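Local coordinates for protein ASCH domain (Vibrio cholerae TMA 21, PDB 3S9X) that is of unknown function but carries an ASCH domain of the PUA clan, a fold related to RNA-binding PUA domains, so it may bind RNA, at residues P74-L79 against T96-C101; D49-G54 against F154-H159. One frame throughout, in Å; residues are numbered along the deposited sequence. Where two conformers were deposited one is given.

Contact 1: residues P74-L79 against T96-C101; sequences PQVGHL and TSVSKC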
ATOM      1  N   PRO A  74       5.881  -7.875  -0.238  1.00 15.28           N
ATOM      2  CA  PRO A  74       6.416  -6.517  -0.147  1.00 14.13           C
ATOM      3  C   PRO A  74       7.762  -6.503   0.572  1.00 12.91           C
ATOM      4  O   PRO A  74       7.968  -7.320   1.468  1.00 14.39           O
ATOM      5  CB  PRO A  74       5.353  -5.772   0.613  1.00 15.05           C
ATOM      6  CG  PRO A  74       4.778  -6.706   1.457  1.00 15.68           C
ATOM      7  CD  PRO A  74       4.689  -8.027   0.591  1.00 15.80           C
ATOM      8  N   GLN A  75       8.637  -5.597   0.164  1.00 13.24           N
ATOM      9  CA  GLN A  75       9.982  -5.490   0.689  1.00 13.33           C
ATOM     10  C   GLN A  75      10.236  -4.109   1.259  1.00 11.14           C
ATOM     11  O   GLN A  75       9.890  -3.088   0.657  1.00 10.80           O
ATOM     12  CB  GLN A  75      11.049  -5.575  -0.459  1.00 17.64           C
ATOM     13  CG  GLN A  75      11.429  -6.792  -0.965  1.00 22.49           C
ATOM     14  CD  GLN A  75      12.176  -6.690  -2.281  1.00 16.96           C
ATOM     15  OE1 GLN A  75      13.014  -5.740  -2.593  1.00 14.59           O
ATOM     16  NE2 GLN A  75      11.945  -7.701  -3.090  1.00 25.31           N
ATOM     17  N   VAL A  76      10.910  -4.067   2.400  1.00 11.66           N
ATOM     18  CA  VAL A  76      11.497  -2.862   2.901  1.00 10.31           C
ATOM     19  C   VAL A  76      12.319  -2.180   1.818  1.00 10.83           C
ATOM     20  O   VAL A  76      13.076  -2.862   1.110  1.00 12.09           O
ATOM     21  CB  VAL A  76      12.268  -3.091   4.223  1.00 11.83           C
ATOM     22  CG1 VAL A  76      13.052  -1.899   4.658  1.00 13.10           C
ATOM     23  CG2 VAL A  76      11.291  -3.565   5.337  1.00 14.81           C
ATOM     24  N   GLY A  77      12.149  -0.864   1.677  1.00  9.92           N
ATOM     25  CA  GLY A  77      12.896  -0.088   0.705  1.00  8.73           C
ATOM     26  C   GLY A  77      12.226   0.026  -0.670  1.00  9.91           C
ATOM     27  O   GLY A  77      12.661   0.820  -1.552  1.00 10.23           O
ATOM     28  N   HIS A  78      11.149  -0.737  -0.917  1.00  9.05           N
ATOM     29  CA  HIS A  78      10.347  -0.555  -2.103  1.00  8.25           C
ATOM     30  C   HIS A  78       9.824   0.894  -2.222  1.00  7.44           C
ATOM     31  O   HIS A  78       9.334   1.428  -1.233  1.00  8.97           O
ATOM     32  CB  HIS A  78       9.156  -1.538  -2.036  1.00  9.69           C
ATOM     33  CG  HIS A  78       8.251  -1.449  -3.217  1.00  9.26           C
ATOM     34  ND1 HIS A  78       8.466  -2.153  -4.389  1.00 10.05           N
ATOM     35  CD2 HIS A  78       7.058  -0.825  -3.386  1.00  8.48           C
ATOM     36  CE1 HIS A  78       7.476  -1.912  -5.229  1.00  8.94           C
ATOM     37  NE2 HIS A  78       6.595  -1.121  -4.640  1.00  9.71           N
ATOM     38  N   LEU A  79       9.803   1.409  -3.444  1.00  8.05           N
ATOM     39  CA  LEU A  79       9.158   2.663  -3.740  1.00  7.93           C
ATOM     40  C   LEU A  79       7.900   2.430  -4.592  1.00  7.78           C
ATOM     41  O   LEU A  79       7.925   1.763  -5.596  1.00  9.55           O
ATOM     42  CB  LEU A  79      10.081   3.567  -4.578  1.00  7.29           C
ATOM     43  CG  LEU A  79      11.327   4.070  -3.878  1.00  9.55           C
ATOM     44  CD1 LEU A  79      12.215   4.849  -4.869  1.00 10.54           C
ATOM     45  CD2 LEU A  79      10.938   4.978  -2.708  1.00 10.35           C
ATOM     46  N   THR A  96       8.870   0.847   4.942  1.00  9.65           N
ATOM     47  CA  THR A  96       9.778   0.902   6.066  1.00 11.01           C
ATOM     48  C   THR A  96       9.738  -0.362   6.953  1.00 10.13           C
ATOM     49  O   THR A  96      10.731  -0.658   7.588  1.00 11.24           O
ATOM     50  CB  THR A  96       9.541   2.164   6.951  1.00 12.23           C
ATOM     51  OG1 THR A  96       8.208   2.074   7.371  1.00 13.02           O
ATOM     52  CG2 THR A  96       9.795   3.477   6.146  1.00 13.44           C
ATOM     53  N   SER A  97       8.676  -1.159   6.882  1.00 10.49           N
ATOM     54  CA  SER A  97       8.585  -2.409   7.616  1.00 11.07           C
ATOM     55  C   SER A  97       7.519  -3.291   7.060  1.00 10.37           C
ATOM     56  O   SER A  97       6.552  -2.806   6.468  1.00 10.48           O
ATOM     57  CB  SER A  97       8.326  -2.184   9.103  1.00 11.97           C
ATOM     58  OG  SER A  97       7.057  -1.707   9.377  1.00 15.40           O
ATOM     59  N   VAL A  98       7.683  -4.585   7.240  1.00 10.85           N
ATOM     60  CA  VAL A  98       6.745  -5.639   6.789  1.00 10.88           C
ATOM     61  C   VAL A  98       6.646  -6.688   7.896  1.00 10.88           C
ATOM     62  O   VAL A  98       7.656  -7.081   8.496  1.00 12.50           O
ATOM     63  CB  VAL A  98       7.203  -6.270   5.486  1.00 11.94           C
ATOM     64  CG1 VAL A  98       6.244  -7.377   5.038  1.00 13.18           C
ATOM     65  CG2 VAL A  98       7.331  -5.265   4.397  1.00 12.79           C
ATOM     66  N   SER A  99       5.426  -7.056   8.259  1.00 11.36           N
ATOM     67  CA  SER A  99       5.216  -8.113   9.261  1.00 11.83           C
ATOM     68  C   SER A  99       3.856  -8.749   9.035  1.00  9.80           C
ATOM     69  O   SER A  99       3.174  -8.394   8.072  1.00 12.05           O
ATOM     70  CB  SER A  99       5.289  -7.517  10.674  1.00 13.47           C
ATOM     71  OG  SER A  99       4.137  -6.752  10.964  1.00 19.17           O
ATOM     72  N   LYS A 100       3.541  -9.742   9.873  1.00 11.77           N
ATOM     73  CA  LYS A 100       2.248 -10.443   9.752  1.00 12.38           C
ATOM     74  C   LYS A 100       1.447 -10.442  11.048  1.00 12.10           C
ATOM     75  O   LYS A 100       2.048 -10.462  12.128  1.00 14.74           O
ATOM     76  CB  LYS A 100       2.420 -11.899   9.312  1.00 13.95           C
ATOM     77  CG  LYS A 100       3.185 -12.063   8.027  1.00 14.70           C
ATOM     78  CD  LYS A 100       3.342 -13.485   7.615  1.00 17.74           C
ATOM     79  CE  LYS A 100       4.161 -13.655   6.387  1.00 19.17           C
ATOM     80  NZ  LYS A 100       5.634 -13.438   6.626  1.00 20.86           N
ATOM     81  N   CYS A 101       0.129 -10.415  10.917  1.00 10.95           N
ATOM     82  CA  CYS A 101      -0.742 -10.640  12.102  0.50 10.30           C
ATOM     83  C   CYS A 101      -2.081 -11.095  11.620  1.00 11.09           C
ATOM     84  O   CYS A 101      -2.437 -10.899  10.479  1.00 12.51           O
ATOM     85  CB  CYS A 101      -0.996  -9.414  13.037  0.50  9.58           C
ATOM     86  SG  CYS A 101      -2.182  -8.182  12.311  0.50  9.78           S
TER
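A type II beta turn from Gln75 to His78, at the approach to strand 79-83, sets Val76 beside a classic beta bulge in strand 89-102, in which Thr96 and Ser97 together lie opposite His153. Val76 meets the bulge from the turn with its two methyl groups. Val76 CG2 lies 3.7 Å from Ser97 CA and equally near Thr96 O, while Val76 CG1 approaches that same oxygen. CG1 is anti to the backbone N (chi1 172°), which leaves CG2 beside that N. The side chains of Thr96 and Ser97 leave the strand away from the turn, so it is backbone that Val76 touches here. Further along, Val98 points back toward the loop: its CG1 packs 3.9 Å from Pro74 CG, the two side chains crossing obliquely, and its CG2 lies 3.6 Å from the carbonyl O of Pro74. Between Val76 and Val98 the methyls are looser, CG2 to CG2 at 4.4 Å. In the mixed sheet, strand 89-102 runs between strands 79-83 and 148-158, and the turn forms where the chain comes in to pair with it. The turn closes through His78 N to Gln75 O at 3.1 Å, and Gly77 takes the positive phi (90°) at its third position. The backbones of Gly77 and His78 both hydrogen-bond to that of Ile95, just before the bulge, while the imidazole of His78 is held at both nitrogens, ND1 by Ser31 OG and NE2 by Ser33 OG. Pro74 also rests on Ile95 and Glu152, and Val98 on Met73 and Val150.

Contact 2: residues D49-G54 against F154-H159; sequences DLILRG and FKVVYH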
ATOM      1  N   ASP A  49      -4.617  11.126  -0.799  1.00  8.18           N
ATOM      2  CA  ASP A  49      -4.461  12.362  -0.081  1.00  8.89           C
ATOM      3  C   ASP A  49      -4.094  12.155   1.386  1.00  8.17           C
ATOM      4  O   ASP A  49      -3.293  12.913   1.924  1.00  8.79           O
ATOM      5  CB  ASP A  49      -5.769  13.204  -0.171  1.00  9.82           C
ATOM      6  CG  ASP A  49      -5.539  14.611   0.197  1.00 10.63           C
ATOM      7  OD1 ASP A  49      -4.778  15.292  -0.491  1.00 15.81           O
ATOM      8  OD2 ASP A  49      -6.129  15.022   1.199  1.00 14.83           O
ATOM      9  N   LEU A  50      -4.657  11.154   2.038  1.00  8.60           N
ATOM     10  CA  LEU A  50      -4.259  10.816   3.398  1.00  8.41           C
ATOM     11  C   LEU A  50      -2.811  10.452   3.431  1.00  8.02           C
ATOM     12  O   LEU A  50      -2.076  10.796   4.381  1.00  9.66           O
ATOM     13  CB  LEU A  50      -5.097   9.638   3.930  1.00  8.40           C
ATOM     14  CG  LEU A  50      -6.527   9.904   4.308  1.00  9.23           C
ATOM     15  CD1 LEU A  50      -7.213   8.571   4.550  1.00 10.12           C
ATOM     16  CD2 LEU A  50      -6.671  10.859   5.530  1.00 11.27           C
ATOM     17  N   ILE A  51      -2.348   9.680   2.422  1.00  8.27           N
ATOM     18  CA  ILE A  51      -0.929   9.282   2.416  1.00  8.38           C
ATOM     19  C   ILE A  51      -0.046  10.524   2.222  1.00  7.66           C
ATOM     20  O   ILE A  51       0.909  10.759   2.949  1.00  8.20           O
ATOM     21  CB  ILE A  51      -0.609   8.249   1.330  1.00  8.23           C
ATOM     22  CG1 ILE A  51      -1.363   6.931   1.638  1.00  7.32           C
ATOM     23  CG2 ILE A  51       0.869   8.013   1.132  1.00  8.79           C
ATOM     24  CD1 ILE A  51      -1.404   5.888   0.551  1.00 10.01           C
ATOM     25  N   LEU A  52      -0.403  11.349   1.242  1.00  8.53           N
ATOM     26  CA  LEU A  52       0.279  12.616   0.948  1.00  9.58           C
ATOM     27  C   LEU A  52       0.545  13.394   2.223  1.00  9.94           C
ATOM     28  O   LEU A  52       1.624  13.941   2.455  1.00 11.44           O
ATOM     29  CB  LEU A  52      -0.483  13.435  -0.104  1.00  9.94           C
ATOM     30  CG  LEU A  52       0.007  14.854  -0.417  1.00  9.40           C
ATOM     31  CD1 LEU A  52       1.380  14.782  -1.138  1.00 10.16           C
ATOM     32  CD2 LEU A  52      -1.033  15.573  -1.271  1.00 11.27           C
ATOM     33  N   ARG A  53      -0.529  13.544   3.006  1.00  9.67           N
ATOM     34  CA  ARG A  53      -0.562  14.393   4.208  1.00 10.52           C
ATOM     35  C   ARG A  53       0.020  13.721   5.460  1.00 10.01           C
ATOM     36  O   ARG A  53      -0.011  14.348   6.556  1.00 13.76           O
ATOM     37  CB  ARG A  53      -1.918  14.967   4.448  1.00 12.92           C
ATOM     38  CG  ARG A  53      -2.376  15.879   3.302  1.00 14.35           C
ATOM     39  CD  ARG A  53      -3.601  16.632   3.565  1.00 14.59           C
ATOM     40  NE  ARG A  53      -4.706  15.734   3.663  1.00 17.40           N
ATOM     41  CZ  ARG A  53      -5.303  15.308   4.750  1.00 19.81           C
ATOM     42  NH1 ARG A  53      -6.313  14.423   4.652  1.00 24.51           N
ATOM     43  NH2 ARG A  53      -4.869  15.696   5.921  1.00 21.56           N
ATOM     44  N   GLY A  54       0.482  12.468   5.352  1.00 10.68           N
ATOM     45  CA  GLY A  54       1.032  11.786   6.500  1.00 11.28           C
ATOM     46  C   GLY A  54       0.033  11.185   7.458  1.00 11.27           C
ATOM     47  O   GLY A  54       0.405  10.758   8.550  1.00 11.44           O
ATOM     48  N   PHE A 154       4.990   2.586   5.844  1.00  8.38           N
ATOM     49  CA  PHE A 154       5.667   3.328   4.809  1.00  8.04           C
ATOM     50  C   PHE A 154       5.707   4.844   5.175  1.00  7.82           C
ATOM     51  O   PHE A 154       4.988   5.283   6.068  1.00  9.67           O
ATOM     52  CB  PHE A 154       5.059   3.066   3.418  1.00  8.60           C
ATOM     53  CG  PHE A 154       3.580   3.287   3.372  1.00  8.94           C
ATOM     54  CD1 PHE A 154       3.006   4.535   3.422  1.00  9.36           C
ATOM     55  CD2 PHE A 154       2.720   2.180   3.316  1.00  8.64           C
ATOM     56  CE1 PHE A 154       1.596   4.673   3.331  1.00  8.84           C
ATOM     57  CE2 PHE A 154       1.356   2.324   3.267  1.00  9.95           C
ATOM     58  CZ  PHE A 154       0.803   3.593   3.244  1.00 10.60           C
ATOM     59  N   LYS A 155       6.522   5.550   4.399  1.00  8.27           N
ATOM     60  CA  LYS A 155       6.704   6.974   4.576  1.00  9.01           C
ATOM     61  C   LYS A 155       6.714   7.651   3.232  1.00  8.35           C
ATOM     62  O   LYS A 155       7.212   7.084   2.266  1.00  8.52           O
ATOM     63  CB  LYS A 155       7.967   7.283   5.338  1.00 10.15           C
ATOM     64  CG  LYS A 155       9.234   6.954   4.618  1.00 11.56           C
ATOM     65  CD  LYS A 155      10.537   7.188   5.375  1.00 16.12           C
ATOM     66  CE  LYS A 155      11.773   6.792   4.607  1.00 18.19           C
ATOM     67  NZ  LYS A 155      13.025   6.979   5.422  1.00 26.96           N
ATOM     68  N   VAL A 156       6.226   8.892   3.157  1.00  8.44           N
ATOM     69  CA  VAL A 156       6.323   9.707   1.975  1.00  7.27           C
ATOM     70  C   VAL A 156       7.785  10.155   1.801  1.00  8.06           C
ATOM     71  O   VAL A 156       8.329  10.699   2.750  1.00 10.64           O
ATOM     72  CB  VAL A 156       5.350  10.889   1.991  1.00  8.63           C
ATOM     73  CG1 VAL A 156       5.605  11.797   0.829  1.00  9.48           C
ATOM     74  CG2 VAL A 156       3.902  10.359   1.940  1.00 11.50           C
ATOM     75  N   VAL A 157       8.338  10.008   0.582  1.00  8.19           N
ATOM     76  CA  VAL A 157       9.640  10.533   0.227  1.00  8.43           C
ATOM     77  C   VAL A 157       9.606  11.600  -0.861  1.00  8.78           C
ATOM     78  O   VAL A 157      10.607  12.268  -1.111  1.00 10.06           O
ATOM     79  CB  VAL A 157      10.625   9.373  -0.140  1.00  8.79           C
ATOM     80  CG1 VAL A 157      10.802   8.428   1.077  1.00 10.99           C
ATOM     81  CG2 VAL A 157      10.223   8.621  -1.427  1.00 10.61           C
ATOM     82  N   TYR A 158       8.476  11.757  -1.542  1.00  8.56           N
ATOM     83  CA  TYR A 158       8.383  12.774  -2.602  1.00  8.28           C
ATOM     84  C   TYR A 158       6.933  13.118  -2.881  1.00  8.25           C
ATOM     85  O   TYR A 158       6.074  12.265  -2.821  1.00  8.16           O
ATOM     86  CB  TYR A 158       9.046  12.254  -3.895  1.00  8.54           C
ATOM     87  CG  TYR A 158       9.278  13.331  -4.956  1.00  8.72           C
ATOM     88  CD1 TYR A 158      10.311  14.223  -4.806  1.00  9.52           C
ATOM     89  CD2 TYR A 158       8.514  13.443  -6.052  1.00 10.39           C
ATOM     90  CE1 TYR A 158      10.563  15.205  -5.712  1.00 12.25           C
ATOM     91  CE2 TYR A 158       8.707  14.444  -6.960  1.00 11.82           C
ATOM     92  CZ  TYR A 158       9.761  15.320  -6.796  1.00 12.66           C
ATOM     93  OH  TYR A 158       9.972  16.307  -7.729  1.00 17.98           O
ATOM     94  N   HIS A 159       6.702  14.344  -3.313  1.00  8.36           N
ATOM     95  CA  HIS A 159       5.417  14.775  -3.837  1.00  8.18           C
ATOM     96  C   HIS A 159       5.585  16.052  -4.640  1.00  9.28           C
ATOM     97  O   HIS A 159       4.740  16.418  -5.439  1.00 12.77           O
ATOM     98  CB  HIS A 159       4.394  14.912  -2.752  1.00 10.07           C
ATOM     99  CG  HIS A 159       4.690  16.001  -1.798  1.00  9.91           C
ATOM    100  ND1 HIS A 159       5.534  15.924  -0.709  1.00 15.75           N
ATOM    101  CD2 HIS A 159       4.175  17.258  -1.780  1.00  8.46           C
ATOM    102  CE1 HIS A 159       5.523  17.099  -0.058  1.00 12.34           C
ATOM    103  NE2 HIS A 159       4.759  17.928  -0.738  1.00 16.04           N
ATOM    104  OXT HIS A 159       6.574  16.765  -4.390  1.00 11.78           O
TER
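In the last turn of helix 41-52, Ile51 meets strand 148-158, and Leu52 the C-terminal His159 just beyond it. The CG2 methyl of Ile51 sits between two residues of that strand, 3.9 Å from Val156 CG2 and 4.1 Å from Phe154 CE1. The other branch meets the same ring, Ile51 CD1 lying 4.2 Å from Phe154 CZ, and the two side chains cross at about a right angle. With chi1 at 53°, Phe154 CG lies between the backbone N and the carbonyl carbon, and the ring end comes nearer the helix than the direction of its CB suggests. Val156 CG2 also comes within 3.2 Å of the carbonyl O of Ile51, a close methyl-to-oxygen approach. Leu52 turns its CD1 to His159, 3.4 Å from CB and slightly farther from the imidazole CG. Here a helix packs against a sheet through alternate residues of the strand: Phe154 and Val156 offer side chains to the helix, whereas Lys155 points away from it. The helix end is a Schellman motif in which the N-H of Gly54, a residue with positive phi, bonds to Ile51 O, N to O 3.0 Å, the same oxygen that Val156 approaches. On the side of the helix turned from the strand, Arg53 NE forms a salt bridge to Asp49 OD2 at 2.9 Å; the oxygen is met from above the carboxylate plane, while it lies close to the guanidinium plane. Ile51 also packs on Phe37, Val82, Cys91 and Ile93, and Phe154 touches Ile93. A classic beta bulge sets Val157 and Tyr158 together opposite Ile92.

How the contacts relate
The centres of contacts 1 and 2 lie about 16 Å apart, joined by one mixed sheet in which strands 89-102 and 148-158 are antiparallel neighbours. Along the chain, residues 49-54, at the end of helix 41-52, come first, followed by both segments of contact 1 and finally 154-159, so contact 2 brackets contact 1. The two meet directly where Thr96 CG2 packs 3.8 Å from Lys155 CG and Leu79 CD2 lies 3.9 Å from Val157 CG2. Contact 1 fits a surface turn to the sheet, whereas contact 2 brings helix 41-52 against strand 148-158, the last strand of the chain, joining segments 100 residues apart at their closest ends.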